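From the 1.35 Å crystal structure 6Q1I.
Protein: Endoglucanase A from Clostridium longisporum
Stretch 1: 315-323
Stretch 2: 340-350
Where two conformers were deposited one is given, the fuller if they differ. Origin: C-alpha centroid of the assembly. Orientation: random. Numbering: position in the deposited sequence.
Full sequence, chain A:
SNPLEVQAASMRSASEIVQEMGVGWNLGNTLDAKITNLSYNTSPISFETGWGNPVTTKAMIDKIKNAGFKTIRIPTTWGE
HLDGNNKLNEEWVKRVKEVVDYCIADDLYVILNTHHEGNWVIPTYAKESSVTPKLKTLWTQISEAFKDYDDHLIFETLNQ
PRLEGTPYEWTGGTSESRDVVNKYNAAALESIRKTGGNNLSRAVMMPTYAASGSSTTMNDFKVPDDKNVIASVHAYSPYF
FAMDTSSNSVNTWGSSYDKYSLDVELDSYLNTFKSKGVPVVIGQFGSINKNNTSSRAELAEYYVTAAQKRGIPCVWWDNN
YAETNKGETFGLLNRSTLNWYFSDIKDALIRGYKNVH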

ATOM      1  N   VAL A 315      -4.777   6.074   0.602  1.00  7.42           N
ATOM      2  CA  VAL A 315      -5.259   4.837   1.218  1.00  6.22           C
ATOM      3  C   VAL A 315      -4.788   4.801   2.676  1.00  7.28           C
ATOM      4  O   VAL A 315      -3.584   4.693   2.956  1.00  7.34           O
ATOM      5  N   TRP A 316      -5.739   4.886   3.610  1.00  7.31           N
ATOM      6  CA  TRP A 316      -5.410   4.899   5.033  1.00  7.31           C
ATOM      7  C   TRP A 316      -4.886   3.531   5.473  1.00  7.49           C
ATOM      8  O   TRP A 316      -5.438   2.497   5.097  1.00  8.20           O
ATOM      9  N   TRP A 317      -3.824   3.530   6.288  1.00  7.64           N
ATOM     10  CA  TRP A 317      -3.288   2.292   6.868  1.00  7.15           C
ATOM     11  C   TRP A 317      -4.066   1.938   8.138  1.00  7.44           C
ATOM     12  O   TRP A 317      -3.931   2.617   9.158  1.00  8.97           O
ATOM     13  N   ASP A 318      -4.876   0.878   8.098  1.00  8.08           N
ATOM     14  CA  ASP A 318      -5.681   0.456   9.250  1.00  8.47           C
ATOM     15  C   ASP A 318      -5.244  -0.926   9.732  1.00  8.91           C
ATOM     16  O   ASP A 318      -5.619  -1.949   9.151  1.00  9.55           O
ATOM     17  N   ASN A 319      -4.460  -0.953  10.809  1.00  8.46           N
ATOM     18  CA  ASN A 319      -3.971  -2.198  11.386  1.00  8.56           C
ATOM     19  C   ASN A 319      -4.803  -2.678  12.567  1.00  9.02           C
ATOM     20  O   ASN A 319      -4.393  -3.617  13.246  1.00 10.07           O
ATOM     21  N   ASN A 320      -5.968  -2.076  12.808  1.00  8.95           N
ATOM     22  CA  ASN A 320      -6.865  -2.487  13.888  1.00  9.97           C
ATOM     23  C   ASN A 320      -6.231  -2.312  15.263  1.00  9.56           C
ATOM     24  O   ASN A 320      -6.648  -2.964  16.219  1.00 11.14           O
ATOM     25  N   TYR A 321      -5.252  -1.414  15.382  1.00  9.80           N
ATOM     26  CA  TYR A 321      -4.539  -1.180  16.641  1.00 10.01           C
ATOM     27  C   TYR A 321      -4.697   0.289  17.012  1.00 10.32           C
ATOM     28  O   TYR A 321      -4.201   1.171  16.303  1.00 10.84           O
ATOM     29  N   ALA A 322      -5.382   0.559  18.124  1.00 11.40           N
ATOM     30  CA  ALA A 322      -5.779   1.924  18.445  1.00 12.71           C
ATOM     31  C   ALA A 322      -5.479   2.305  19.889  1.00 13.69           C
ATOM     32  O   ALA A 322      -6.022   3.298  20.380  1.00 14.70           O
ATOM     33  N   GLU A 323      -4.597   1.565  20.558  1.00 13.78           N
ATOM     34  CA  GLU A 323      -4.335   1.809  21.969  0.57 15.27           C
ATOM     35  C   GLU A 323      -3.741   3.196  22.187  1.00 16.34           C
ATOM     36  O   GLU A 323      -2.810   3.614  21.497  1.00 16.30           O
ATOM     37  N   TRP A 340     -16.466   1.969  14.965  1.00 14.21           N
ATOM     38  CA  TRP A 340     -15.239   2.710  14.694  1.00 13.29           C
ATOM     39  C   TRP A 340     -14.551   3.072  16.002  1.00 13.86           C
ATOM     40  O   TRP A 340     -15.200   3.488  16.963  1.00 16.30           O
ATOM     41  N   TYR A 341     -13.229   2.907  16.037  1.00 12.28           N
ATOM     42  CA  TYR A 341     -12.455   3.435  17.154  1.00 13.28           C
ATOM     43  C   TYR A 341     -12.568   4.955  17.216  1.00 12.56           C
ATOM     44  O   TYR A 341     -12.630   5.539  18.304  1.00 15.25           O
ATOM     45  N   PHE A 342     -12.574   5.617  16.045  1.00 12.66           N
ATOM     46  CA  PHE A 342     -12.626   7.076  15.915  1.00 12.84           C
ATOM     47  C   PHE A 342     -13.555   7.422  14.748  1.00 13.62           C
ATOM     48  O   PHE A 342     -13.121   7.660  13.617  1.00 13.24           O
ATOM     49  N   SER A 343     -14.860   7.459  15.025  1.00 14.91           N
ATOM     50  CA  SER A 343     -15.810   7.806  13.975  0.60 14.60           C
ATOM     51  C   SER A 343     -15.531   9.191  13.404  1.00 13.82           C
ATOM     52  O   SER A 343     -15.788   9.423  12.221  1.00 13.92           O
ATOM     53  N   ASP A 344     -15.006  10.121  14.221  1.00 13.58           N
ATOM     54  CA  ASP A 344     -14.743  11.467  13.715  1.00 13.77           C
ATOM     55  C   ASP A 344     -13.660  11.460  12.639  1.00 12.66           C
ATOM     56  O   ASP A 344     -13.694  12.287  11.718  1.00 12.96           O
ATOM     57  N   ILE A 345     -12.679  10.566  12.750  1.00 12.08           N
ATOM     58  CA  ILE A 345     -11.626  10.494  11.737  1.00 10.97           C
ATOM     59  C   ILE A 345     -12.158   9.849  10.462  1.00 10.99           C
ATOM     60  O   ILE A 345     -11.920  10.339   9.354  1.00 11.35           O
ATOM     61  N   LYS A 346     -12.895   8.743  10.599  1.00 11.30           N
ATOM     62  CA  LYS A 346     -13.564   8.154   9.441  1.00 11.27           C
ATOM     63  C   LYS A 346     -14.439   9.186   8.736  1.00 11.12           C
ATOM     64  O   LYS A 346     -14.401   9.320   7.510  1.00 11.68           O
ATOM     65  N   ASP A 347     -15.238   9.930   9.505  1.00 11.93           N
ATOM     66  CA  ASP A 347     -16.122  10.925   8.908  1.00 11.76           C
ATOM     67  C   ASP A 347     -15.324  11.985   8.162  1.00 10.77           C
ATOM     68  O   ASP A 347     -15.739  12.439   7.093  1.00 11.82           O
ATOM     69  N   ALA A 348     -14.172  12.385   8.713  1.00 10.86           N
ATOM     70  CA  ALA A 348     -13.337  13.398   8.071  1.00 11.12           C
ATOM     71  C   ALA A 348     -12.746  12.899   6.755  1.00 10.82           C
ATOM     72  O   ALA A 348     -12.656  13.657   5.780  1.00 11.06           O
ATOM     73  N   LEU A 349     -12.332  11.630   6.709  1.00  9.98           N
ATOM     74  CA  LEU A 349     -11.799  11.060   5.474  1.00  9.50           C
ATOM     75  C   LEU A 349     -12.841  11.090   4.367  1.00  9.98           C
ATOM     76  O   LEU A 349     -12.551  11.478   3.227  1.00 10.28           O
ATOM     77  N   ILE A 350     -14.058  10.651   4.679  1.00 10.22           N
ATOM     78  CA  ILE A 350     -15.104  10.587   3.669  1.00 10.89           C
ATOM     79  C   ILE A 350     -15.537  11.995   3.282  1.00 11.39           C
ATOM     80  O   ILE A 350     -15.811  12.272   2.110  1.00 12.47           O
TER

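The two stretches meet at two places, one buried and apolar, the other nearer the surface and partly polar. At the buried place, strand residue Trp316 faces the helix. Its CA-to-CB bond points toward the other stretch, and chi1 is t (-177°) with chi2 at -80°. This extended rotamer carries the indole out to two helix residues one turn apart. Trp316 CE3 lies 3.8 Å from Leu349 CD2, and Trp316 CH2 lies 3.9 Å from Ile345 CG2. Both aliphatic side chains point toward the strand and share one rotamer, chi1 m and chi2 t. Trp316 NE1 is hydrogen-bonded elsewhere in the structure. The neighbours Val315 and Trp317 are also t at chi1 but stay out of reach of the helix.

At the second place, Ala322 points its methyl toward Tyr341. Tyr341 is m at chi1 (-67°), with chi2 at -68°, and this lays one ring face against the methyl. Ala322 CB sits 3.7 Å from the centroid of the Tyr341 ring, 16° off the normal, a CH-pi contact. Phe342, also m, adds a looser apolar contact: its CE2 is 4.1 Å from Ala322 CB.

The same Tyr341 ring ends in a polar contact. Tyr341 OH donates a hydrogen bond to Asn320 OD1 at 2.7 Å, near the ring plane. The CA-to-CB bond of Asn320 points sideways, but chi1 t (-170°) and chi2 40° bring its amide oxygen to the hydroxyl. The loop here is braced from within: Asn320 N donates to Asp318 OD1 at 2.9 Å, and Tyr321 N to Asn319 OD1 at 3.2 Å. Asn319 takes p at chi1 (58°), which places its OD1 for that bond.

Water 1 also links the stretches. It accepts from Ala322 N at 2.9 Å and donates a weak hydrogen bond to Tyr341 OH at 3.3 Å.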

ATOM      1  CB  VAL A 315      -4.763   3.616   0.431  1.00  7.11           C
ATOM      2  CG1 VAL A 315      -5.444   2.360   0.913  1.00  7.25           C
ATOM      3  CG2 VAL A 315      -4.989   3.792  -1.083  1.00  8.06           C
ATOM      4  CB  TRP A 316      -6.665   5.253   5.839  1.00  7.36           C
ATOM      5  CG  TRP A 316      -6.416   5.372   7.322  1.00  7.90           C
ATOM      6  CD1 TRP A 316      -6.319   4.347   8.224  1.00  8.60           C
ATOM      7  CD2 TRP A 316      -6.213   6.582   8.072  1.00  8.27           C
ATOM      8  NE1 TRP A 316      -6.067   4.841   9.486  1.00  8.71           N
ATOM      9  CE2 TRP A 316      -6.005   6.207   9.421  1.00  9.10           C
ATOM     10  CE3 TRP A 316      -6.210   7.944   7.742  1.00  8.99           C
ATOM     11  CZ2 TRP A 316      -5.791   7.146  10.435  1.00  9.52           C
ATOM     12  CZ3 TRP A 316      -6.013   8.871   8.751  1.00  9.06           C
ATOM     13  CH2 TRP A 316      -5.799   8.467  10.079  1.00 10.50           C
ATOM     14  CB  TRP A 317      -1.797   2.448   7.193  1.00  7.28           C
ATOM     15  CG  TRP A 317      -1.225   1.192   7.765  1.00  7.32           C
ATOM     16  CD1 TRP A 317      -0.949   0.935   9.088  1.00  8.57           C
ATOM     17  CD2 TRP A 317      -0.912  -0.014   7.053  1.00  6.68           C
ATOM     18  NE1 TRP A 317      -0.487  -0.356   9.233  1.00  8.25           N
ATOM     19  CE2 TRP A 317      -0.460  -0.960   8.002  1.00  6.88           C
ATOM     20  CE3 TRP A 317      -0.966  -0.385   5.704  1.00  7.58           C
ATOM     21  CZ2 TRP A 317      -0.045  -2.242   7.639  1.00  7.34           C
ATOM     22  CZ3 TRP A 317      -0.561  -1.662   5.344  1.00  7.65           C
ATOM     23  CH2 TRP A 317      -0.113  -2.578   6.307  1.00  7.60           C
ATOM     24  CB  ASP A 318      -7.176   0.466   8.936  1.00  9.79           C
ATOM     25  CG  ASP A 318      -8.023   0.356  10.192  1.00  9.39           C
ATOM     26  OD1 ASP A 318      -7.499  -0.175  11.190  1.00  9.87           O
ATOM     27  OD2 ASP A 318      -9.185   0.812  10.191  1.00  9.74           O
ATOM     28  CB  ASN A 319      -2.499  -2.075  11.778  1.00  8.73           C
ATOM     29  CG  ASN A 319      -2.238  -0.952  12.758  1.00  8.93           C
ATOM     30  OD1 ASN A 319      -3.166  -0.301  13.242  1.00  9.44           O
ATOM     31  ND2 ASN A 319      -0.962  -0.704  13.039  1.00 10.16           N
ATOM     32  CB  ASN A 320      -7.365  -3.920  13.673  1.00 10.08           C
ATOM     33  CG  ASN A 320      -8.481  -4.321  14.625  1.00 10.72           C
ATOM     34  OD1 ASN A 320      -9.394  -3.543  14.934  1.00 11.59           O
ATOM     35  ND2 ASN A 320      -8.427  -5.571  15.064  1.00 11.70           N
ATOM     36  CB  TYR A 321      -3.063  -1.573  16.499  1.00 10.89           C
ATOM     37  CG  TYR A 321      -2.235  -1.468  17.764  1.00 12.52           C
ATOM     38  CD1 TYR A 321      -2.689  -1.997  18.967  1.00 15.47           C
ATOM     39  CD2 TYR A 321      -0.980  -0.869  17.747  1.00 13.95           C
ATOM     40  CE1 TYR A 321      -1.927  -1.907  20.122  1.00 17.78           C
ATOM     41  CE2 TYR A 321      -0.211  -0.785  18.893  1.00 16.06           C
ATOM     42  CZ  TYR A 321      -0.687  -1.305  20.077  1.00 18.54           C
ATOM     43  OH  TYR A 321       0.076  -1.217  21.226  1.00 22.65           O
ATOM     44  CB  ALA A 322      -7.264   2.135  18.138  1.00 13.82           C
ATOM     45  CB  GLU A 323      -3.403   0.728  22.518  0.57 16.75           C
ATOM     46  CG  GLU A 323      -4.076  -0.624  22.667  0.57 19.63           C
ATOM     47  CD  GLU A 323      -5.250  -0.583  23.628  0.57 23.37           C
ATOM     48  OE1 GLU A 323      -5.063  -0.135  24.777  0.57 25.60           O
ATOM     49  OE2 GLU A 323      -6.364  -0.982  23.231  0.57 25.38           O
ATOM     50  CB  TRP A 340     -15.538   3.992  13.901  1.00 13.67           C
ATOM     51  CG  TRP A 340     -16.287   3.711  12.667  1.00 14.40           C
ATOM     52  CD1 TRP A 340     -17.633   3.763  12.506  1.00 16.14           C
ATOM     53  CD2 TRP A 340     -15.748   3.287  11.411  1.00 14.34           C
ATOM     54  NE1 TRP A 340     -17.974   3.401  11.235  1.00 16.60           N
ATOM     55  CE2 TRP A 340     -16.834   3.105  10.536  1.00 15.31           C
ATOM     56  CE3 TRP A 340     -14.454   3.052  10.939  1.00 14.22           C
ATOM     57  CZ2 TRP A 340     -16.671   2.691   9.224  1.00 16.95           C
ATOM     58  CZ3 TRP A 340     -14.295   2.650   9.624  1.00 15.37           C
ATOM     59  CH2 TRP A 340     -15.399   2.471   8.789  1.00 15.70           C
ATOM     60  CB  TYR A 341     -10.977   3.063  16.996  1.00 12.77           C
ATOM     61  CG  TYR A 341     -10.632   1.599  17.118  1.00 11.58           C
ATOM     62  CD1 TYR A 341     -10.752   0.929  18.328  1.00 12.46           C
ATOM     63  CD2 TYR A 341     -10.149   0.899  16.021  1.00 11.64           C
ATOM     64  CE1 TYR A 341     -10.417  -0.411  18.432  1.00 12.66           C
ATOM     65  CE2 TYR A 341      -9.804  -0.433  16.118  1.00 11.46           C
ATOM     66  CZ  TYR A 341      -9.945  -1.083  17.324  1.00 11.92           C
ATOM     67  OH  TYR A 341      -9.605  -2.416  17.425  1.00 13.31           O
ATOM     68  CB  PHE A 342     -11.222   7.666  15.718  1.00 14.10           C
ATOM     69  CG  PHE A 342     -10.295   7.365  16.852  1.00 15.14           C
ATOM     70  CD1 PHE A 342     -10.381   8.086  18.028  1.00 17.25           C
ATOM     71  CD2 PHE A 342      -9.357   6.347  16.761  1.00 14.90           C
ATOM     72  CE1 PHE A 342      -9.556   7.804  19.094  1.00 19.23           C
ATOM     73  CE2 PHE A 342      -8.525   6.057  17.829  1.00 15.70           C
ATOM     74  CZ  PHE A 342      -8.628   6.791  18.997  1.00 17.52           C
ATOM     75  CB  SER A 343     -17.247   7.701  14.493  0.60 17.27           C
ATOM     76  OG  SER A 343     -17.468   8.600  15.557  0.60 17.81           O
ATOM     77  CB  ASP A 344     -14.322  12.415  14.847  1.00 16.55           C
ATOM     78  CG  ASP A 344     -15.464  12.787  15.791  1.00 22.49           C
ATOM     79  OD1 ASP A 344     -16.648  12.619  15.438  1.00 23.66           O
ATOM     80  OD2 ASP A 344     -15.151  13.277  16.895  1.00 26.57           O
ATOM     81  CB  ILE A 345     -10.369   9.785  12.274  1.00 11.40           C
ATOM     82  CG1 ILE A 345      -9.810  10.536  13.484  1.00 12.41           C
ATOM     83  CG2 ILE A 345      -9.310   9.657  11.166  1.00 11.34           C
ATOM     84  CD1 ILE A 345      -8.689   9.804  14.206  1.00 12.60           C
ATOM     85  CB  LYS A 346     -14.374   6.932   9.881  1.00 12.90           C
ATOM     86  CG  LYS A 346     -15.221   6.286   8.797  1.00 14.46           C
ATOM     87  CD  LYS A 346     -16.641   6.867   8.698  1.00 16.60           C
ATOM     88  CE  LYS A 346     -17.465   6.569   9.943  1.00 19.62           C
ATOM     89  NZ  LYS A 346     -18.877   7.022   9.807  1.00 22.01           N
ATOM     90  CB  ASP A 347     -16.990  11.588   9.982  1.00 14.07           C
ATOM     91  CG  ASP A 347     -18.116  10.696  10.469  1.00 16.59           C
ATOM     92  OD1 ASP A 347     -18.420   9.672   9.810  1.00 18.43           O
ATOM     93  OD2 ASP A 347     -18.695  11.033  11.526  1.00 19.57           O
ATOM     94  CB  ALA A 348     -12.228  13.829   9.029  1.00 11.76           C
ATOM     95  CB  LEU A 349     -11.348   9.625   5.735  1.00  9.45           C
ATOM     96  CG  LEU A 349     -10.104   9.430   6.598  1.00  8.97           C
ATOM     97  CD1 LEU A 349      -9.954   7.964   6.992  1.00 10.85           C
ATOM     98  CD2 LEU A 349      -8.851   9.909   5.885  1.00  9.77           C
ATOM     99  CB  ILE A 350     -16.277   9.716   4.165  1.00 12.16           C
ATOM    100  CG1 ILE A 350     -15.803   8.300   4.553  1.00 11.91           C
ATOM    101  CG2 ILE A 350     -17.381   9.660   3.111  1.00 13.22           C
ATOM    102  CD1 ILE A 350     -15.051   7.569   3.457  1.00 12.78           C
TER
HETATM  103  O   HOH W   1      -6.941  -1.611  19.284  1.00 18.92           O